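Local coordinates for protein thymine dioxygenase (PDB 5C3O) that probably acts as a metal- and 2-oxoglutarate-dependent dioxygenase that hydroxylates thymine, built on the double-stranded beta-helix fold, at residues D11-P16 and Q43-I48; H216-S221 and V253-D258; Q234-N239 and S270-V275. All coordinates share one frame; numbering follows the deposited sequence.

Contact 1 of 3, residues D11-P16 and Q43-I48; sequences DGLVIP and QTAGFI
Ile15 and Ile48 lie closest in the backbone register, and it is the beta-branched side chain of Ile15 that fills the interval between their strands. Its two branches divide the work. CG1 is anti to the carbonyl carbon (chi1 -62°), which puts CG2 anti to the backbone N, where it leans on the chain just ahead of Ile48, with Ile15 CG2 3.5 Å from Phe47 O and 3.7 Å from Ile48 CA. The longer branch runs beside the Phe47 side chain, both pointing the same way, so that Ile15 CD1 lies 3.9 Å from Phe47 CB while the phenyl ring continues beyond it. Pro16 follows with its pyrrolidine ring: Pro16 CG rests 3.9 Å from Ile48 CG2, the two side chains meeting at a slant. Proline has no N-H to give, but Pro16 O still joins the sheet by bonding to the backbone of Tyr49. At the other end Ala45 suits a narrow place, because its methyl, 3.8 Å from Leu13 CD2, sits only 3.3 Å from Val14 O. Gly46, with positive phi, then turns the chain out of helix 28-44. Strands 13-19 and 47-51 are parallel neighbours joined through helices, a beta-alpha-beta connection; strand 8-10 flanks the first and strand 251-256 the second, while the Phe47 ring packs on strand 233-236 and meets His273 edge-to-face.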
# COMPACT_ATOMS: atom_id res chain seq x y z
N ASP A 11 3.82 -22.13 8.09
CA ASP A 11 3.84 -22.01 9.56
C ASP A 11 2.50 -21.54 10.13
O ASP A 11 2.46 -20.80 11.12
CB ASP A 11 4.98 -21.07 9.98
CG ASP A 11 5.35 -21.22 11.45
OD1 ASP A 11 5.63 -22.36 11.89
OD2 ASP A 11 5.38 -20.20 12.16
N GLY A 12 1.41 -21.98 9.52
CA GLY A 12 0.06 -21.56 9.92
C GLY A 12 -0.36 -20.18 9.43
O GLY A 12 -1.47 -19.74 9.74
N LEU A 13 0.50 -19.50 8.68
CA LEU A 13 0.18 -18.19 8.12
C LEU A 13 -0.34 -18.40 6.70
O LEU A 13 0.39 -18.88 5.83
CB LEU A 13 1.41 -17.28 8.11
CG LEU A 13 1.19 -15.76 8.21
CD1 LEU A 13 2.43 -15.02 7.72
CD2 LEU A 13 -0.03 -15.28 7.45
N VAL A 14 -1.60 -18.04 6.48
CA VAL A 14 -2.22 -18.17 5.17
C VAL A 14 -2.68 -16.79 4.68
O VAL A 14 -3.63 -16.22 5.21
CB VAL A 14 -3.41 -19.15 5.20
CG1 VAL A 14 -3.93 -19.41 3.79
CG2 VAL A 14 -3.01 -20.46 5.87
N ILE A 15 -1.98 -16.25 3.69
CA ILE A 15 -2.36 -14.98 3.06
C ILE A 15 -2.97 -15.30 1.70
O ILE A 15 -2.26 -15.78 0.81
CB ILE A 15 -1.16 -14.04 2.90
CG1 ILE A 15 -0.59 -13.68 4.27
CG2 ILE A 15 -1.57 -12.76 2.17
CD1 ILE A 15 0.76 -12.99 4.24
N PRO A 16 -4.28 -15.04 1.54
CA PRO A 16 -4.95 -15.41 0.31
C PRO A 16 -4.64 -14.48 -0.86
O PRO A 16 -4.22 -13.35 -0.66
CB PRO A 16 -6.43 -15.33 0.68
CG PRO A 16 -6.49 -14.29 1.74
CD PRO A 16 -5.20 -14.41 2.50
N GLN A 43 -9.45 -11.03 8.88
CA GLN A 43 -9.78 -11.57 10.19
C GLN A 43 -8.76 -12.60 10.71
O GLN A 43 -8.62 -12.78 11.91
CB GLN A 43 -11.16 -12.22 10.18
CG GLN A 43 -12.31 -11.23 10.22
CD GLN A 43 -13.66 -11.91 10.23
OE1 GLN A 43 -13.83 -12.99 9.66
NE2 GLN A 43 -14.64 -11.29 10.88
N THR A 44 -8.09 -13.30 9.79
CA THR A 44 -7.18 -14.37 10.17
C THR A 44 -5.73 -13.92 10.07
O THR A 44 -5.04 -13.85 11.09
CB THR A 44 -7.39 -15.62 9.29
OG1 THR A 44 -7.32 -15.26 7.91
CG2 THR A 44 -8.74 -16.25 9.58
N ALA A 45 -5.27 -13.59 8.87
CA ALA A 45 -3.88 -13.17 8.65
C ALA A 45 -3.65 -11.66 8.83
O ALA A 45 -2.53 -11.23 9.15
CB ALA A 45 -3.42 -13.59 7.26
N GLY A 46 -4.69 -10.86 8.58
CA GLY A 46 -4.55 -9.40 8.59
C GLY A 46 -3.93 -8.85 7.31
O GLY A 46 -3.74 -7.64 7.18
N PHE A 47 -3.62 -9.75 6.38
CA PHE A 47 -2.96 -9.44 5.12
C PHE A 47 -3.66 -10.22 4.01
O PHE A 47 -4.05 -11.37 4.22
CB PHE A 47 -1.50 -9.91 5.14
CG PHE A 47 -0.52 -8.87 5.60
CD1 PHE A 47 -0.30 -8.63 6.95
CD2 PHE A 47 0.23 -8.15 4.67
CE1 PHE A 47 0.61 -7.68 7.37
CE2 PHE A 47 1.14 -7.20 5.09
CZ PHE A 47 1.33 -6.96 6.43
N ILE A 48 -3.80 -9.60 2.84
CA ILE A 48 -4.23 -10.28 1.62
C ILE A 48 -3.41 -9.78 0.44
O ILE A 48 -2.80 -8.71 0.51
CB ILE A 48 -5.73 -10.05 1.32
CG1 ILE A 48 -5.98 -8.59 0.92
CG2 ILE A 48 -6.59 -10.45 2.51
CD1 ILE A 48 -7.43 -8.26 0.65

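Contact 2 of 3, residues H216-S221 and V253-D258; sequences HTDYGS and VVNAGD. With CA (calcium ion), chain H.
Asp218 binds the calcium ion while Asn255 crosses its side chain at about a right angle. CB starts the chain beside the Asn255 amide, and a first torsion of -66° places CG anti to the carbonyl carbon, with Asp218 CG 3.8 Å from Asn255 ND2, swinging the carboxylate toward the metal. OD1 binds the calcium ion at 2.2 Å. OD2 turns to the second shell: Asn255 ND2 donates to it over 3.3 Å, coming from above the carboxylate plane although OD2 lies in the plane of the amide, while water 2, itself a calcium ligand, and Thr223 OG1 bond to it too. Asparagine suits the place because its amide can donate here without adding a charge. The backbone of Asp218 is also fastened, Asp258 N giving a bond of 2.8 Å to Asp218 O, and water 1 links Asp218 N to Ala256 O. Gly257 N donates to Ser221 O at 2.9 Å. Glycine suits position 257, since a CB would probably run into Gly220 O; it is also the N-cap of helix 258-263. Beyond the metal site, Thr217 OG1 donates to the syn lone pair of Asp258 OD1 (2.8 Å), an oxygen that Ser270 OG shares. His216 NE2 binds the calcium ion at 2.4 Å, and with His273 the set is the two-histidine, one-carboxylate facial triad of this oxygenase family, its His-X-Asp part lying here. Calcium probably occupies the iron position, and Asn255 and Thr223 appear to fix the rotation of the aspartate so that OD1 faces the metal.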
# COMPACT_ATOMS: atom_id res chain seq x y z
N HIS A 216 6.61 -3.90 13.45
CA HIS A 216 5.54 -2.96 13.79
C HIS A 216 4.19 -3.38 13.20
O HIS A 216 4.11 -4.24 12.32
CB HIS A 216 5.90 -1.57 13.26
CG HIS A 216 5.83 -1.45 11.77
ND1 HIS A 216 6.67 -2.14 10.93
CD2 HIS A 216 5.00 -0.74 10.98
CE1 HIS A 216 6.37 -1.85 9.67
NE2 HIS A 216 5.36 -1.00 9.68
N THR A 217 3.14 -2.75 13.71
CA THR A 217 1.83 -2.76 13.08
C THR A 217 1.60 -1.37 12.53
O THR A 217 2.10 -0.39 13.11
CB THR A 217 0.69 -3.09 14.06
OG1 THR A 217 0.52 -2.02 15.00
CG2 THR A 217 0.96 -4.38 14.81
N ASP A 218 0.87 -1.27 11.43
CA ASP A 218 0.52 0.03 10.87
C ASP A 218 -0.59 0.69 11.68
O ASP A 218 -1.38 0.02 12.36
CB ASP A 218 0.08 -0.11 9.41
CG ASP A 218 1.20 -0.57 8.50
OD1 ASP A 218 2.35 -0.72 8.96
OD2 ASP A 218 0.92 -0.79 7.31
N TYR A 219 -0.64 2.01 11.59
CA TYR A 219 -1.53 2.84 12.39
C TYR A 219 -2.93 2.98 11.77
O TYR A 219 -3.93 3.00 12.50
CB TYR A 219 -0.87 4.23 12.55
CG TYR A 219 -1.70 5.30 13.23
CD1 TYR A 219 -2.66 6.03 12.52
CD2 TYR A 219 -1.50 5.62 14.57
CE1 TYR A 219 -3.41 7.02 13.13
CE2 TYR A 219 -2.25 6.61 15.19
CZ TYR A 219 -3.20 7.31 14.46
OH TYR A 219 -3.95 8.30 15.07
N GLY A 220 -3.00 3.08 10.45
CA GLY A 220 -4.24 3.49 9.76
C GLY A 220 -5.26 2.39 9.51
O GLY A 220 -5.30 1.39 10.22
N SER A 221 -6.09 2.60 8.50
CA SER A 221 -7.13 1.66 8.12
C SER A 221 -6.55 0.51 7.31
O SER A 221 -6.53 -0.63 7.76
CB SER A 221 -8.22 2.38 7.32
OG SER A 221 -7.66 3.12 6.25
N VAL A 253 -0.22 -5.87 -2.22
CA VAL A 253 -0.34 -6.44 -0.88
C VAL A 253 -1.13 -5.46 -0.03
O VAL A 253 -0.83 -4.27 -0.02
CB VAL A 253 1.04 -6.72 -0.25
CG1 VAL A 253 0.89 -7.51 1.04
CG2 VAL A 253 1.92 -7.49 -1.23
N VAL A 254 -2.16 -5.96 0.66
CA VAL A 254 -3.03 -5.11 1.46
C VAL A 254 -3.10 -5.64 2.88
O VAL A 254 -3.37 -6.82 3.10
CB VAL A 254 -4.45 -5.06 0.87
CG1 VAL A 254 -5.28 -3.99 1.57
CG2 VAL A 254 -4.40 -4.80 -0.63
N ASN A 255 -2.86 -4.77 3.86
CA ASN A 255 -2.99 -5.16 5.25
C ASN A 255 -3.79 -4.14 6.05
O ASN A 255 -3.80 -2.95 5.74
CB ASN A 255 -1.63 -5.38 5.91
CG ASN A 255 -0.83 -4.10 6.05
OD1 ASN A 255 -0.32 -3.56 5.07
ND2 ASN A 255 -0.70 -3.61 7.28
N ALA A 256 -4.46 -4.64 7.09
CA ALA A 256 -5.21 -3.79 7.99
C ALA A 256 -4.28 -3.18 9.02
O ALA A 256 -3.32 -3.81 9.45
CB ALA A 256 -6.30 -4.61 8.68
N GLY A 257 -4.56 -1.93 9.39
CA GLY A 257 -3.84 -1.26 10.47
C GLY A 257 -4.68 -1.17 11.73
O GLY A 257 -5.83 -1.63 11.78
N ASP A 258 -4.09 -0.55 12.76
CA ASP A 258 -4.68 -0.51 14.09
C ASP A 258 -6.05 0.17 14.12
O ASP A 258 -6.92 -0.22 14.89
CB ASP A 258 -3.74 0.20 15.07
CG ASP A 258 -2.42 -0.53 15.27
OD1 ASP A 258 -2.30 -1.72 14.89
OD2 ASP A 258 -1.50 0.09 15.81
CA CA H . 4.07 -1.44 7.74
O HOH W 1 -0.51 -3.92 10.66
O HOH W 2 3.13 -2.18 5.61
O HOH W 3 5.68 -2.13 6.19

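Contact 3 of 3, residues Q234-N239 and S270-V275. With CA (calcium ion), chain H.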
# COMPACT_ATOMS: atom_id res chain seq x y z
N GLN A 234 8.19 -9.14 5.57
CA GLN A 234 7.92 -10.34 6.36
C GLN A 234 6.77 -10.12 7.33
O GLN A 234 6.68 -9.08 7.97
CB GLN A 234 9.17 -10.76 7.14
CG GLN A 234 10.23 -11.42 6.28
CD GLN A 234 11.49 -11.78 7.06
OE1 GLN A 234 11.76 -11.24 8.14
NE2 GLN A 234 12.27 -12.70 6.51
N VAL A 235 5.92 -11.14 7.46
CA VAL A 235 4.74 -11.09 8.32
C VAL A 235 4.83 -12.18 9.38
O VAL A 235 5.14 -13.33 9.06
CB VAL A 235 3.46 -11.27 7.48
CG1 VAL A 235 2.21 -11.18 8.35
CG2 VAL A 235 3.40 -10.23 6.36
N LYS A 236 4.56 -11.83 10.63
CA LYS A 236 4.62 -12.79 11.73
C LYS A 236 3.50 -13.82 11.63
O LYS A 236 2.34 -13.48 11.36
CB LYS A 236 4.55 -12.08 13.09
CG LYS A 236 4.99 -12.97 14.25
CD LYS A 236 4.57 -12.42 15.61
CE LYS A 236 5.49 -11.30 16.07
NZ LYS A 236 5.02 -10.70 17.36
N SER A 237 3.85 -15.09 11.86
CA SER A 237 2.88 -16.18 11.89
C SER A 237 2.17 -16.19 13.24
O SER A 237 2.63 -15.53 14.18
CB SER A 237 3.59 -17.52 11.67
OG SER A 237 4.29 -17.93 12.83
N PRO A 238 1.06 -16.94 13.35
CA PRO A 238 0.43 -17.11 14.66
C PRO A 238 1.32 -17.83 15.67
O PRO A 238 1.19 -17.61 16.88
CB PRO A 238 -0.83 -17.94 14.35
CG PRO A 238 -0.55 -18.59 13.04
CD PRO A 238 0.28 -17.61 12.29
N ASN A 239 2.23 -18.68 15.18
CA ASN A 239 3.22 -19.33 16.03
C ASN A 239 4.29 -18.35 16.51
O ASN A 239 4.74 -18.45 17.65
CB ASN A 239 3.87 -20.51 15.30
CG ASN A 239 2.91 -21.66 15.05
OD1 ASN A 239 1.88 -21.79 15.72
ND2 ASN A 239 3.24 -22.50 14.07
N SER A 270 -4.60 -6.30 13.04
CA SER A 270 -3.49 -5.48 12.60
C SER A 270 -2.24 -6.28 12.94
O SER A 270 -1.80 -6.30 14.09
CB SER A 270 -3.49 -4.13 13.32
OG SER A 270 -2.49 -3.27 12.81
N THR A 271 -1.70 -6.97 11.94
CA THR A 271 -0.65 -7.98 12.14
C THR A 271 0.76 -7.38 12.10
O THR A 271 1.07 -6.53 11.26
CB THR A 271 -0.77 -9.08 11.08
OG1 THR A 271 -2.07 -9.70 11.17
CG2 THR A 271 0.30 -10.15 11.26
N VAL A 272 1.60 -7.84 13.02
CA VAL A 272 2.99 -7.40 13.12
C VAL A 272 3.75 -7.85 11.87
O VAL A 272 3.59 -8.97 11.40
CB VAL A 272 3.68 -7.97 14.38
CG1 VAL A 272 5.17 -7.63 14.40
CG2 VAL A 272 3.00 -7.45 15.64
N HIS A 273 4.57 -6.96 11.33
CA HIS A 273 5.36 -7.26 10.15
C HIS A 273 6.61 -6.37 10.11
O HIS A 273 6.77 -5.48 10.94
CB HIS A 273 4.51 -7.06 8.89
CG HIS A 273 4.04 -5.66 8.69
ND1 HIS A 273 3.04 -5.10 9.45
CD2 HIS A 273 4.44 -4.70 7.82
CE1 HIS A 273 2.84 -3.85 9.06
NE2 HIS A 273 3.68 -3.59 8.08
N ARG A 274 7.50 -6.62 9.15
CA ARG A 274 8.74 -5.85 9.03
C ARG A 274 9.33 -5.98 7.63
O ARG A 274 9.07 -6.96 6.94
CB ARG A 274 9.77 -6.32 10.06
CG ARG A 274 10.34 -7.70 9.76
CD ARG A 274 11.17 -8.27 10.90
NE ARG A 274 11.68 -9.60 10.56
CZ ARG A 274 12.34 -10.40 11.40
NH1 ARG A 274 12.57 -10.03 12.66
NH2 ARG A 274 12.76 -11.59 10.98
N VAL A 275 10.13 -4.99 7.24
CA VAL A 275 10.86 -5.05 5.97
C VAL A 275 12.32 -5.41 6.22
O VAL A 275 12.93 -4.98 7.21
CB VAL A 275 10.74 -3.75 5.13
CG1 VAL A 275 9.28 -3.46 4.82
CG2 VAL A 275 11.41 -2.57 5.82
CA CA H . 4.07 -1.44 7.74
O HOH W 3 5.68 -2.13 6.19
O HOH W 2 3.13 -2.18 5.61
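Gln234 and Arg274 face each other as an antiparallel hydrogen-bonded pair, and their side chains repeat the pairing at their ends. With CG between the backbone N and the carbonyl carbon (chi1 71°) and the chain extended from there to NE, the arginine presents the side of its guanidinium to the amide. Both NE and NH2 donate to Gln234 OE1, at 2.9 and 3.0 Å, with the oxygen in the guanidinium plane and the two flat groups only 30° apart. Gln234 NE2 bonds to Asp244, so this neutral amide is held at both ends, while the arginine makes a cation-pi contact with Phe242. A leucine in place of Arg274 would probably leave Gln234 OE1 without both donors and Phe242 without its cation, freeing the amide oxygen to shift. Val235 CG1 meets Thr271 CG2 at 3.6 Å, the two side chains at about a right angle; Thr271 keeps its hydroxyl for Ala45 O. Lys236 runs alongside Val272, its CE 4.0 Å from Val272 CG1, so the lysine packs by its aliphatic length. His273 ND1 donates to Thr271 O over 3.0 Å, near the ring plane, and NE2 at the far side binds the calcium ion at 2.2 Å. With ND1 so engaged, the ring is held in a rotation that turns NE2 to the metal, while pairing with strand 233-236 anchors the backbone carrying the histidine.

From the N terminus, contact 1 comes first: it closes a loop of mainly helical chain and brings strand 13-19 beside strand 47-51, complete before the others begin. Contacts 2 and 3 cross, since their segments alternate in the order 216-221, 234-239, 253-258, 270-275. This interlacing ties the major sheet, through strand 251-256, to the small sheet holding strands 233-236 and 273-275, and sets the metal ligands of contacts 2 and 3 around one calcium ion. His216 O meets His273 N directly. Contact 1 joins both: Ile48 N pairs with Val254 O in the major sheet, and Asp11 OD2 reaches Ser237 OG beside the small one.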